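Local structure of cyclase (Uncultured organism, 5IBZ) at residues G159-I164 against G296-F301; S192-G197 against H238-A243; L200-G205 against A243-D248. The protein belongs to the cyclase family, binds acetylphosphate in the crystal and may act as an arylformamidase. All blocks are in the same frame, centred on the assembly; numbering follows the deposited sequence.

Interaction 1 (G159-I164 against G296-F301)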
loop_
_atom_site.group_PDB
_atom_site.type_symbol
_atom_site.label_atom_id
_atom_site.label_comp_id
_atom_site.label_asym_id
_atom_site.label_seq_id
_atom_site.Cartn_x
_atom_site.Cartn_y
_atom_site.Cartn_z
ATOM N N GLY B 159 13.139 21.343 -23.662
ATOM C CA GLY B 159 11.712 21.111 -23.798
ATOM C C GLY B 159 11.110 22.228 -24.623
ATOM O O GLY B 159 11.617 23.356 -24.630
ATOM N N VAL B 160 10.040 21.904 -25.340
ATOM C CA VAL B 160 9.303 22.870 -26.128
ATOM C C VAL B 160 7.811 22.678 -25.865
ATOM O O VAL B 160 7.283 21.559 -26.024
ATOM C CB VAL B 160 9.591 22.721 -27.633
ATOM C CG1 VAL B 160 8.802 23.786 -28.446
ATOM C CG2 VAL B 160 11.088 22.822 -27.884
ATOM N N LEU B 161 7.157 23.756 -25.438
ATOM C CA LEU B 161 5.704 23.792 -25.296
ATOM C C LEU B 161 5.047 24.123 -26.609
ATOM O O LEU B 161 5.419 25.093 -27.262
ATOM C CB LEU B 161 5.269 24.829 -24.258
ATOM C CG LEU B 161 3.765 25.072 -24.133
ATOM C CD1 LEU B 161 3.070 23.871 -23.540
ATOM C CD2 LEU B 161 3.505 26.327 -23.297
ATOM N N VAL B 162 4.079 23.298 -27.005
ATOM C CA VAL B 162 3.177 23.683 -28.073
ATOM C C VAL B 162 1.769 23.820 -27.477
ATOM O O VAL B 162 1.160 22.847 -27.004
ATOM C CB VAL B 162 3.247 22.684 -29.264
ATOM C CG1 VAL B 162 2.858 21.262 -28.871
ATOM C CG2 VAL B 162 2.437 23.189 -30.430
ATOM N N ASP B 163 1.278 25.051 -27.479
ATOM C CA ASP B 163 0.017 25.382 -26.833
ATOM C C ASP B 163 -1.091 25.258 -27.852
ATOM O O ASP B 163 -1.476 26.216 -28.507
ATOM C CB ASP B 163 0.077 26.771 -26.230
ATOM C CG ASP B 163 -1.092 27.060 -25.299
ATOM O OD1 ASP B 163 -2.108 26.334 -25.359
ATOM O OD2 ASP B 163 -0.976 28.045 -24.525
ATOM N N ILE B 164 -1.600 24.051 -27.993
ATOM C CA ILE B 164 -2.626 23.798 -28.993
ATOM C C ILE B 164 -3.931 24.501 -28.608
ATOM O O ILE B 164 -4.657 24.993 -29.470
ATOM C CB ILE B 164 -2.842 22.287 -29.183
ATOM C CG1 ILE B 164 -1.552 21.619 -29.692
ATOM C CG2 ILE B 164 -3.973 22.033 -30.169
ATOM C CD1 ILE B 164 -1.143 22.032 -31.091
ATOM N N GLY B 296 6.923 35.136 -24.921
ATOM C CA GLY B 296 7.167 34.669 -26.269
ATOM C C GLY B 296 8.201 33.564 -26.424
ATOM O O GLY B 296 8.587 33.236 -27.546
ATOM N N ARG B 297 8.651 32.997 -25.312
ATOM C CA ARG B 297 9.639 31.921 -25.341
ATOM C C ARG B 297 8.993 30.611 -24.989
ATOM O O ARG B 297 8.556 30.437 -23.862
ATOM C CB ARG B 297 10.764 32.199 -24.361
ATOM C CG ARG B 297 11.551 33.461 -24.651
ATOM C CD ARG B 297 12.657 33.637 -23.630
ATOM N NE ARG B 297 13.579 32.504 -23.632
ATOM C CZ ARG B 297 14.216 32.031 -22.562
ATOM N NH1 ARG B 297 14.062 32.586 -21.362
ATOM N NH2 ARG B 297 15.030 30.999 -22.705
ATOM N N TYR B 298 8.928 29.693 -25.950
ATOM C CA TYR B 298 8.306 28.390 -25.740
ATOM C C TYR B 298 9.322 27.244 -25.622
ATOM O O TYR B 298 8.942 26.084 -25.448
ATOM C CB TYR B 298 7.342 28.111 -26.882
ATOM C CG TYR B 298 6.097 28.964 -26.817
ATOM C CD1 TYR B 298 6.075 30.253 -27.319
ATOM C CD2 TYR B 298 4.951 28.453 -26.249
ATOM C CE1 TYR B 298 4.900 31.008 -27.237
ATOM C CE2 TYR B 298 3.802 29.186 -26.174
ATOM C CZ TYR B 298 3.784 30.450 -26.641
ATOM O OH TYR B 298 2.600 31.150 -26.527
ATOM N N GLU B 299 10.607 27.586 -25.749
ATOM C CA GLU B 299 11.696 26.622 -25.603
ATOM C C GLU B 299 12.407 26.869 -24.293
ATOM O O GLU B 299 12.689 28.018 -23.933
ATOM C CB GLU B 299 12.692 26.718 -26.763
ATOM C CG GLU B 299 12.080 26.505 -28.139
ATOM C CD GLU B 299 12.006 27.782 -28.967
ATOM O OE1 GLU B 299 12.174 28.877 -28.397
ATOM O OE2 GLU B 299 11.787 27.686 -30.198
ATOM N N PHE B 300 12.686 25.799 -23.555
ATOM C CA PHE B 300 13.237 25.954 -22.216
ATOM C C PHE B 300 14.067 24.749 -21.816
ATOM O O PHE B 300 14.130 23.743 -22.541
ATOM C CB PHE B 300 12.110 26.152 -21.203
ATOM C CG PHE B 300 10.976 25.179 -21.390
ATOM C CD1 PHE B 300 11.022 23.922 -20.830
ATOM C CD2 PHE B 300 9.889 25.516 -22.168
ATOM C CE1 PHE B 300 9.994 23.035 -21.021
ATOM C CE2 PHE B 300 8.863 24.633 -22.364
ATOM C CZ PHE B 300 8.917 23.384 -21.796
ATOM N N PHE B 301 14.728 24.868 -20.673
ATOM C CA PHE B 301 15.419 23.728 -20.081
ATOM C C PHE B 301 14.394 22.957 -19.266
ATOM O O PHE B 301 13.635 23.541 -18.500
ATOM C CB PHE B 301 16.607 24.184 -19.225
ATOM C CG PHE B 301 17.394 23.067 -18.594
ATOM C CD1 PHE B 301 17.020 22.541 -17.361
ATOM C CD2 PHE B 301 18.517 22.578 -19.222
ATOM C CE1 PHE B 301 17.777 21.526 -16.772
ATOM C CE2 PHE B 301 19.266 21.549 -18.647
ATOM C CZ PHE B 301 18.893 21.040 -17.417
HETATM O O HOH W 1 1.155 29.757 -24.474
#
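Y298 comes down on L161 and D163 just as its chain, having left helix 286-295, turns into strand 299-303. Its carbonyl takes the L161 N-H, with Y298 O 2.9 Å from L161 N. The phenol ring lies against the leucine: L161 CD2 is 3.9 Å from Y298 CD2, the two side chains crossing obliquely. Beyond the ring, one water accepts from Y298 OH and donates to D163 OD2, an aspartate whose carboxylate is also salt-bridged to R166 and R203. E299 forms an antiparallel non-hydrogen-bonded pair with V160; the two side chains run side by side on one face of the sheet, E299 CG 3.8 Å from V160 CG2. F300 pairs with G159 through two backbone bonds, G159 N to F300 O at 2.8 Å and F300 N to G159 O at 2.9 Å. With chi1 at 46°, F300 CG sits between the backbone N and the carbonyl carbon, and the ring folds back over its own partner: G159 O lies 3.6 Å above the ring plane, over its centre. G159, having no CB, lets F300 CE1 come to 3.8 Å from G159 CA. The contact thus joins two strands of the central mixed sheet by buried backbone bonds flanked by the Y298 and F300 rings, while the D163 carboxylate reaches partners beyond the pair.

Interaction 2 (S192-G197 against H238-A243)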
loop_
_atom_site.group_PDB
_atom_site.type_symbol
_atom_site.label_atom_id
_atom_site.label_comp_id
_atom_site.label_asym_id
_atom_site.label_seq_id
_atom_site.Cartn_x
_atom_site.Cartn_y
_atom_site.Cartn_z
ATOM N N SER B 192 8.373 28.992 -32.876
ATOM C CA SER B 192 9.192 27.990 -32.213
ATOM C C SER B 192 9.795 27.045 -33.243
ATOM O O SER B 192 9.188 26.781 -34.285
ATOM C CB SER B 192 8.365 27.182 -31.198
ATOM O OG SER B 192 7.700 28.035 -30.290
ATOM N N LYS B 193 10.986 26.540 -32.953
ATOM C CA LYS B 193 11.663 25.606 -33.839
ATOM C C LYS B 193 12.126 24.391 -33.047
ATOM O O LYS B 193 12.868 24.528 -32.084
ATOM C CB LYS B 193 12.854 26.270 -34.521
ATOM C CG LYS B 193 12.461 27.334 -35.536
ATOM N N LEU B 194 11.685 23.208 -33.452
ATOM C CA LEU B 194 12.091 21.978 -32.763
ATOM C C LEU B 194 13.462 21.559 -33.209
ATOM O O LEU B 194 13.868 21.819 -34.353
ATOM C CB LEU B 194 11.128 20.832 -33.044
ATOM C CG LEU B 194 9.700 21.026 -32.573
ATOM C CD1 LEU B 194 8.891 19.813 -32.950
ATOM C CD2 LEU B 194 9.660 21.261 -31.083
ATOM N N LEU B 195 14.161 20.875 -32.312
ATOM C CA LEU B 195 15.466 20.298 -32.599
ATOM C C LEU B 195 15.512 18.845 -32.165
ATOM O O LEU B 195 14.811 18.445 -31.236
ATOM C CB LEU B 195 16.581 21.052 -31.878
ATOM C CG LEU B 195 16.828 22.490 -32.321
ATOM C CD1 LEU B 195 17.766 23.144 -31.326
ATOM C CD2 LEU B 195 17.381 22.563 -33.725
ATOM N N PRO B 196 16.388 18.056 -32.793
ATOM C CA PRO B 196 16.569 16.685 -32.333
ATOM C C PRO B 196 16.886 16.611 -30.841
ATOM O O PRO B 196 17.623 17.460 -30.304
ATOM C CB PRO B 196 17.746 16.189 -33.194
ATOM C CG PRO B 196 17.663 16.991 -34.413
ATOM C CD PRO B 196 17.187 18.341 -33.998
ATOM N N GLY B 197 16.289 15.628 -30.168
ATOM C CA GLY B 197 16.444 15.445 -28.739
ATOM C C GLY B 197 15.390 16.162 -27.890
ATOM O O GLY B 197 15.289 15.910 -26.698
ATOM N N HIS B 238 8.555 11.096 -35.373
ATOM C CA HIS B 238 9.751 10.411 -35.871
ATOM C C HIS B 238 10.722 11.341 -36.606
ATOM O O HIS B 238 11.925 11.335 -36.304
ATOM C CB HIS B 238 9.357 9.256 -36.800
ATOM C CG HIS B 238 10.528 8.566 -37.436
ATOM N ND1 HIS B 238 10.762 8.598 -38.794
ATOM C CD2 HIS B 238 11.527 7.820 -36.902
ATOM C CE1 HIS B 238 11.859 7.906 -39.065
ATOM N NE2 HIS B 238 12.333 7.413 -37.938
ATOM N N GLU B 239 10.178 12.106 -37.555
ATOM C CA GLU B 239 10.938 13.056 -38.367
ATOM C C GLU B 239 11.774 13.977 -37.517
ATOM O O GLU B 239 12.950 14.219 -37.811
ATOM C CB GLU B 239 9.988 13.909 -39.223
ATOM C CG GLU B 239 9.381 13.176 -40.381
ATOM C CD GLU B 239 8.212 13.907 -41.002
ATOM O OE1 GLU B 239 7.171 13.248 -41.229
ATOM O OE2 GLU B 239 8.352 15.121 -41.308
ATOM N N GLN B 240 11.134 14.488 -36.469
ATOM C CA GLN B 240 11.674 15.547 -35.625
ATOM C C GLN B 240 12.666 15.033 -34.577
ATOM O O GLN B 240 13.298 15.829 -33.878
ATOM C CB GLN B 240 10.530 16.299 -34.936
ATOM C CG GLN B 240 9.627 17.081 -35.898
ATOM C CD GLN B 240 10.368 18.195 -36.607
ATOM O OE1 GLN B 240 11.192 18.882 -36.010
ATOM N NE2 GLN B 240 10.081 18.383 -37.884
ATOM N N ARG B 241 12.827 13.719 -34.486
ATOM C CA ARG B 241 13.802 13.098 -33.593
ATOM C C ARG B 241 13.573 13.561 -32.153
ATOM O O ARG B 241 14.510 13.812 -31.395
ATOM C CB ARG B 241 15.232 13.370 -34.080
ATOM C CG ARG B 241 15.548 12.590 -35.353
ATOM C CD ARG B 241 17.004 12.781 -35.791
ATOM N NE ARG B 241 17.207 14.053 -36.471
ATOM C CZ ARG B 241 18.397 14.535 -36.843
ATOM N NH1 ARG B 241 19.513 13.880 -36.552
ATOM N NH2 ARG B 241 18.468 15.698 -37.483
ATOM N N LEU B 242 12.297 13.646 -31.779
ATOM C CA LEU B 242 11.906 13.892 -30.391
ATOM C C LEU B 242 12.238 12.703 -29.498
ATOM O O LEU B 242 12.095 11.561 -29.905
ATOM C CB LEU B 242 10.410 14.188 -30.298
ATOM C CG LEU B 242 9.943 15.305 -31.215
ATOM C CD1 LEU B 242 8.466 15.486 -31.109
ATOM C CD2 LEU B 242 10.653 16.601 -30.891
ATOM N N ALA B 243 12.642 12.973 -28.261
ATOM C CA ALA B 243 12.921 11.923 -27.281
ATOM C C ALA B 243 11.667 11.437 -26.567
ATOM O O ALA B 243 11.589 10.283 -26.141
ATOM C CB ALA B 243 13.913 12.423 -26.251
HETATM O O HOH W 2 12.176 21.384 -36.681
#
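A Schellman motif ends helix 233-239, and the turn it makes at R241 rests against P196 and G197 in the loop between helix 180-190 and strand 199-203. R241 has positive phi, and its carbonyl takes the one direct hydrogen bond between the segments: G197 N to R241 O, 2.8 Å and nearly straight at 173°. G197 also has positive phi. Next to this bond the arginine lays its guanidinium against the proline ring. P196 CG stands 3.3 Å above the guanidinium plane and is 3.4 Å from R241 NH2; the chain bend at chi3, -79°, turns CD–NE so that NE too passes P196 CG. Nearer the backbone, P196 CB meets R241 CB at 3.9 Å. On the proline's N-terminal side, L194 and Q240 cross at about a right angle, with Q240 OE1 3.6 Å from L194 CB. That amide oxygen accepts from a water, 2.8 Å away, which also donates to L194 O and so bridges side chain and backbone. Deeper in, L194 CD1 approaches L242 CD2 at 4.2 Å, and both leucines continue onto L200 of strand 199-203. L242 is buried, L194 and Q240 are partly exposed and R241 is exposed, so the apolar end of the contact lies inward. At the outer end the guanidinium of R241 packs by its face on proline, and its N-H bonds, lying in the guanidinium plane, are not directed at the ring.

Interaction 3 (L200-G205 against A243-D248)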
loop_
_atom_site.group_PDB
_atom_site.type_symbol
_atom_site.label_atom_id
_atom_site.label_comp_id
_atom_site.label_asym_id
_atom_site.label_seq_id
_atom_site.Cartn_x
_atom_site.Cartn_y
_atom_site.Cartn_z
ATOM N N LEU B 200 8.770 17.257 -26.375
ATOM C CA LEU B 200 7.617 18.052 -26.758
ATOM C C LEU B 200 6.539 17.961 -25.698
ATOM O O LEU B 200 6.154 16.880 -25.286
ATOM C CB LEU B 200 7.091 17.575 -28.093
ATOM C CG LEU B 200 5.939 18.400 -28.658
ATOM C CD1 LEU B 200 6.403 19.791 -29.101
ATOM C CD2 LEU B 200 5.312 17.668 -29.829
ATOM N N VAL B 201 6.058 19.115 -25.263
ATOM C CA VAL B 201 5.066 19.195 -24.213
ATOM C C VAL B 201 3.824 19.867 -24.805
ATOM O O VAL B 201 3.897 21.017 -25.269
ATOM C CB VAL B 201 5.621 19.993 -23.002
ATOM C CG1 VAL B 201 4.610 20.116 -21.943
ATOM C CG2 VAL B 201 6.899 19.321 -22.463
ATOM N N ILE B 202 2.709 19.134 -24.850
ATOM C CA ILE B 202 1.502 19.564 -25.562
ATOM C C ILE B 202 0.399 19.981 -24.610
ATOM O O ILE B 202 -0.051 19.162 -23.775
ATOM C CB ILE B 202 0.957 18.434 -26.461
ATOM C CG1 ILE B 202 2.074 17.922 -27.378
ATOM C CG2 ILE B 202 -0.245 18.914 -27.285
ATOM C CD1 ILE B 202 1.681 16.696 -28.180
ATOM N N ARG B 203 -0.039 21.235 -24.715
ATOM C CA ARG B 203 -1.193 21.696 -23.938
ATOM C C ARG B 203 -2.502 21.482 -24.700
ATOM O O ARG B 203 -2.747 22.126 -25.750
ATOM C CB ARG B 203 -1.061 23.174 -23.555
ATOM C CG ARG B 203 -2.284 23.671 -22.783
ATOM C CD ARG B 203 -2.015 24.962 -22.005
ATOM N NE ARG B 203 -3.214 25.430 -21.307
ATOM C CZ ARG B 203 -3.996 26.428 -21.712
ATOM N NH1 ARG B 203 -3.754 27.087 -22.836
ATOM N NH2 ARG B 203 -5.041 26.753 -20.983
ATOM N N THR B 204 -3.301 20.563 -24.145
ATOM C CA THR B 204 -4.652 20.221 -24.599
ATOM C C THR B 204 -5.756 20.814 -23.729
ATOM O O THR B 204 -6.935 20.844 -24.123
ATOM C CB THR B 204 -4.908 18.709 -24.589
ATOM O OG1 THR B 204 -5.158 18.273 -23.244
ATOM C CG2 THR B 204 -3.767 17.936 -25.197
ATOM N N GLY B 205 -5.376 21.232 -22.534
ATOM C CA GLY B 205 -6.301 21.828 -21.578
ATOM C C GLY B 205 -7.113 20.828 -20.770
ATOM O O GLY B 205 -7.825 21.219 -19.847
ATOM N N ALA B 243 12.642 12.973 -28.261
ATOM C CA ALA B 243 12.921 11.923 -27.281
ATOM C C ALA B 243 11.667 11.437 -26.567
ATOM O O ALA B 243 11.589 10.283 -26.141
ATOM C CB ALA B 243 13.913 12.423 -26.251
ATOM N N GLY B 244 10.721 12.345 -26.389
ATOM C CA GLY B 244 9.504 12.035 -25.653
ATOM C C GLY B 244 8.448 13.065 -25.954
ATOM O O GLY B 244 8.769 14.185 -26.357
ATOM N N VAL B 245 7.191 12.685 -25.749
ATOM C CA VAL B 245 6.053 13.564 -25.959
ATOM C C VAL B 245 5.167 13.468 -24.737
ATOM O O VAL B 245 4.753 12.368 -24.368
ATOM C CB VAL B 245 5.259 13.175 -27.212
ATOM C CG1 VAL B 245 4.104 14.091 -27.443
ATOM C CG2 VAL B 245 6.156 13.173 -28.446
ATOM N N ALA B 246 4.920 14.611 -24.112
ATOM C CA ALA B 246 4.085 14.656 -22.927
ATOM C C ALA B 246 2.905 15.565 -23.163
ATOM O O ALA B 246 2.983 16.481 -23.973
ATOM C CB ALA B 246 4.862 15.128 -21.754
ATOM N N ALA B 247 1.836 15.347 -22.397
ATOM C CA ALA B 247 0.648 16.189 -22.499
ATOM C C ALA B 247 -0.091 16.313 -21.170
ATOM O O ALA B 247 0.150 15.551 -20.216
ATOM C CB ALA B 247 -0.308 15.648 -23.568
ATOM N N ASP B 248 -0.961 17.316 -21.123
ATOM C CA ASP B 248 -1.838 17.557 -19.988
ATOM C C ASP B 248 -3.211 16.890 -20.182
ATOM O O ASP B 248 -4.246 17.405 -19.745
ATOM C CB ASP B 248 -2.006 19.056 -19.779
ATOM C CG ASP B 248 -2.715 19.715 -20.928
ATOM O OD1 ASP B 248 -2.840 19.033 -21.973
ATOM O OD2 ASP B 248 -3.142 20.898 -20.793
#
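D248 and T204 meet where two neighbouring parallel strands, 199-203 and 244-247, run out at their C-terminal ends. The strands belong to a beta-alpha-beta crossover whose connection includes helix 233-239, which packs W236 on L200 and I237 on V245. The aspartate's chi1 of 65° sets CG between its own backbone N and carbonyl carbon, and the carboxylate reaches across to the turn after strand 199-203. D248 OD1 accepts twice: from T204 N at 2.7 Å, on the syn side but somewhat out of the plane, and from T204 OG1 at 2.8 Å, which comes from above the carboxylate plane, 43° out of it. T204 OG1, likewise between N and the carbonyl carbon at chi1 78°, is brought within reach of that oxygen and also bonds to L206 N. D248 OD2 takes G205 N at 2.9 Å, again syn and tilted from the plane. The extended R203 chain crosses the carboxylate at an angle, its CG 3.5 Å from D248 OD2, while its guanidinium goes on to a salt bridge with E208.

Further back, backbone bonds alternate between the strands: L200 N to G244 O, A246 N to L200 O at 2.8 Å, and I202 N to A246 O at 2.8 Å; D248 N to I202 O is weak. I202 CD1 lies 3.6 Å from V245 CG1, on the face it shares with L200 and A247. V201 and A246 occupy the other face.

Three donors on two carboxylate oxygens fix the rotation of D248, tie the turn at T204-G205 to the neighbouring strand end, and would be expected to stabilise a charged aspartate in this buried place.

How the interactions relate
Interactions 1 and 3 lie in one mixed sheet, their centres 10 Å apart: strands 158-163 and 199-203 are neighbours and bond directly, V160 O to V201 N and V162 N to V201 O, so the order runs 299-303, 158-163, 199-203, 244-247. Interaction 2 sits 13 Å from each, among the connections leading into strands 199-203 and 244-247; it shares A243 with interaction 3 and reaches interaction 1 where L194 packs on V160. Along the chain interactions 2 and 3 alternate their segments, and both fall inside the loop closed by interaction 1. Together they join late strand 299-303 to the sheet's parallel middle, whose A247 side chain lies about 10 Å from bound acetylphosphate.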